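Local atomic coordinates of hypothetical protein, haloacid dehalogenase-like hydrolase (Bacillus subtilis, PDB entry 1NRW), a protein that dephosphorylates phosphorylated five- and six-carbon sugars and nucleoside monophosphates in vitro, and FMN to a lesser extent, with magnesium as cofactor. Residues Y102-F107 / T114-R119. Residues are numbered along the deposited sequence; the frame is centred on the assembly and turned at random.
Sequences YYYEVF and TPQNGR
Thr114 OG1 donates to Tyr104 O at 2.8 Å where a β-hairpin of the cap domain, characteristic of Cof-type HAD phosphatases, comes apart: its strands 103-108 and 112-114 pair antiparallel, and the chain then leaves toward helix 118-132. The case illustrates how side chains take over where backbone pairing ends. The hydroxyl lies nearly in line with the C=O bond (165°), and the same OG1 accepts from Gln116 N at 3.2 Å, forming an ST turn. Gln116 NE2 adds a weak, bent and doubtful second contact with Tyr104 O (3.3 Å). As modelled, NE2 also lies 2.8 Å from Tyr104 N, but both are donors and no hydrogen bond joins them, which makes the assigned orientation of this amide uncertain. At the amide's other end, in the orientation as modelled, one water donates to both Tyr102 O (2.7 Å) and Gln116 OE1 (3.1 Å).

Beyond these bonds comes the packing. With CG between its backbone N and carbonyl carbon (chi1 69°), Tyr104 presents one ring face to Pro115, whose CD makes a CH-π contact 3.8 Å from the ring centroid, displaced toward the rim. The ring's hydroxyl bonds to Glu98 of helix 87-99, so the first strand of the hairpin is joined to that helix. A leucine in its place would probably deprive Pro115 CD of its aromatic face and Glu98 of its hydroxyl partner. The preceding residue, Tyr103, meets Phe178 of strand 172-178 ring to ring and is crossed by the bent Gln116 chain, with ring and amide planes only 15° apart and Gln116 CG 3.6 Å from Tyr103 CG.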
loop_
_atom_site.group_PDB
_atom_site.type_symbol
_atom_site.label_atom_id
_atom_site.label_comp_id
_atom_site.label_asym_id
_atom_site.label_seq_id
_atom_site.Cartn_x
_atom_site.Cartn_y
_atom_site.Cartn_z
ATOM N N TYR A 102 7.346 -3.053 -19.327
ATOM C CA TYR A 102 7.248 -3.162 -17.876
ATOM C C TYR A 102 5.924 -3.857 -17.603
ATOM O O TYR A 102 4.978 -3.690 -18.375
ATOM C CB TYR A 102 7.172 -1.779 -17.226
ATOM C CG TYR A 102 8.463 -1.006 -17.194
ATOM C CD1 TYR A 102 9.332 -1.106 -16.103
ATOM C CD2 TYR A 102 8.813 -0.165 -18.247
ATOM C CE1 TYR A 102 10.522 -0.379 -16.066
ATOM C CE2 TYR A 102 9.994 0.560 -18.223
ATOM C CZ TYR A 102 10.843 0.451 -17.133
ATOM O OH TYR A 102 12.011 1.171 -17.122
ATOM N N TYR A 103 5.849 -4.651 -16.538
ATOM C CA TYR A 103 4.572 -5.252 -16.174
ATOM C C TYR A 103 3.923 -4.075 -15.451
ATOM O O TYR A 103 4.629 -3.269 -14.840
ATOM C CB TYR A 103 4.719 -6.383 -15.148
ATOM C CG TYR A 103 5.367 -7.661 -15.620
ATOM C CD1 TYR A 103 5.658 -7.876 -16.966
ATOM C CD2 TYR A 103 5.702 -8.661 -14.704
ATOM C CE1 TYR A 103 6.276 -9.056 -17.386
ATOM C CE2 TYR A 103 6.314 -9.840 -15.111
ATOM C CZ TYR A 103 6.603 -10.029 -16.452
ATOM O OH TYR A 103 7.243 -11.183 -16.849
ATOM N N TYR A 104 2.604 -3.955 -15.507
ATOM C CA TYR A 104 1.969 -2.854 -14.799
ATOM C C TYR A 104 0.551 -3.168 -14.354
ATOM O O TYR A 104 -0.116 -4.041 -14.913
ATOM C CB TYR A 104 2.017 -1.569 -15.649
ATOM C CG TYR A 104 1.156 -1.569 -16.894
ATOM C CD1 TYR A 104 -0.199 -1.232 -16.828
ATOM C CD2 TYR A 104 1.693 -1.904 -18.136
ATOM C CE1 TYR A 104 -0.996 -1.226 -17.968
ATOM C CE2 TYR A 104 0.905 -1.902 -19.287
ATOM C CZ TYR A 104 -0.438 -1.564 -19.193
ATOM O OH TYR A 104 -1.226 -1.564 -20.320
ATOM N N GLU A 105 0.110 -2.471 -13.314
ATOM C CA GLU A 105 -1.227 -2.656 -12.775
ATOM C C GLU A 105 -1.797 -1.260 -12.571
ATOM O O GLU A 105 -1.112 -0.380 -12.049
ATOM C CB GLU A 105 -1.167 -3.405 -11.440
ATOM C CG GLU A 105 -0.537 -4.793 -11.551
ATOM C CD GLU A 105 -0.496 -5.532 -10.225
ATOM O OE1 GLU A 105 -1.077 -5.033 -9.236
ATOM O OE2 GLU A 105 0.113 -6.622 -10.175
ATOM N N VAL A 106 -3.039 -1.063 -12.997
ATOM C CA VAL A 106 -3.688 0.240 -12.875
ATOM C C VAL A 106 -4.824 0.175 -11.863
ATOM O O VAL A 106 -5.859 -0.452 -12.100
ATOM C CB VAL A 106 -4.248 0.710 -14.240
ATOM C CG1 VAL A 106 -4.741 2.151 -14.135
ATOM C CG2 VAL A 106 -3.165 0.601 -15.318
ATOM N N PHE A 107 -4.621 0.827 -10.727
ATOM C CA PHE A 107 -5.622 0.851 -9.671
ATOM C C PHE A 107 -6.643 1.943 -9.959
ATOM O O PHE A 107 -6.296 3.119 -10.032
ATOM C CB PHE A 107 -4.939 1.094 -8.325
ATOM C CG PHE A 107 -4.056 -0.046 -7.886
ATOM C CD1 PHE A 107 -4.552 -1.040 -7.043
ATOM C CD2 PHE A 107 -2.753 -0.153 -8.359
ATOM C CE1 PHE A 107 -3.756 -2.131 -6.679
ATOM C CE2 PHE A 107 -1.945 -1.244 -7.999
ATOM C CZ PHE A 107 -2.453 -2.230 -7.160
ATOM N N THR A 114 -4.863 -4.661 -15.983
ATOM C CA THR A 114 -3.522 -5.106 -16.315
ATOM C C THR A 114 -3.541 -6.039 -17.520
ATOM O O THR A 114 -4.507 -6.769 -17.734
ATOM C CB THR A 114 -2.869 -5.867 -15.125
ATOM O OG1 THR A 114 -1.570 -6.332 -15.506
ATOM C CG2 THR A 114 -3.724 -7.063 -14.716
ATOM N N PRO A 115 -2.480 -5.998 -18.336
ATOM C CA PRO A 115 -2.372 -6.855 -19.522
ATOM C C PRO A 115 -1.563 -8.123 -19.211
ATOM O O PRO A 115 -1.418 -9.001 -20.060
ATOM C CB PRO A 115 -1.662 -5.957 -20.519
ATOM C CG PRO A 115 -0.696 -5.219 -19.644
ATOM C CD PRO A 115 -1.525 -4.876 -18.415
ATOM N N GLN A 116 -1.037 -8.213 -17.991
ATOM C CA GLN A 116 -0.235 -9.366 -17.585
ATOM C C GLN A 116 -1.050 -10.642 -17.363
ATOM O O GLN A 116 -2.245 -10.585 -17.065
ATOM C CB GLN A 116 0.543 -9.041 -16.303
ATOM C CG GLN A 116 1.928 -8.438 -16.512
ATOM C CD GLN A 116 1.929 -7.223 -17.415
ATOM O OE1 GLN A 116 2.303 -7.305 -18.582
ATOM N NE2 GLN A 116 1.507 -6.090 -16.880
ATOM N N ASN A 117 -0.404 -11.798 -17.519
ATOM C CA ASN A 117 -1.092 -13.063 -17.287
ATOM C C ASN A 117 -0.893 -13.496 -15.830
ATOM O O ASN A 117 -0.228 -12.805 -15.051
ATOM C CB ASN A 117 -0.613 -14.165 -18.259
ATOM C CG ASN A 117 0.872 -14.478 -18.141
ATOM O OD1 ASN A 117 1.449 -14.453 -17.054
ATOM N ND2 ASN A 117 1.496 -14.810 -19.273
ATOM N N GLY A 118 -1.478 -14.632 -15.464
ATOM C CA GLY A 118 -1.380 -15.117 -14.099
ATOM C C GLY A 118 0.023 -15.290 -13.549
ATOM O O GLY A 118 0.311 -14.871 -12.423
ATOM N N ARG A 119 0.901 -15.915 -14.328
ATOM C CA ARG A 119 2.278 -16.136 -13.890
ATOM C C ARG A 119 2.985 -14.818 -13.606
ATOM O O ARG A 119 3.674 -14.667 -12.594
ATOM C CB ARG A 119 3.061 -16.909 -14.965
ATOM C CG ARG A 119 4.559 -17.043 -14.673
ATOM C CD ARG A 119 4.803 -17.799 -13.380
ATOM N NE ARG A 119 4.244 -19.145 -13.442
ATOM C CZ ARG A 119 3.869 -19.846 -12.379
ATOM N NH1 ARG A 119 3.999 -19.328 -11.164
ATOM N NH2 ARG A 119 3.347 -21.059 -12.529
HETATM O O HOH W 1 3.323 -4.839 -20.187
#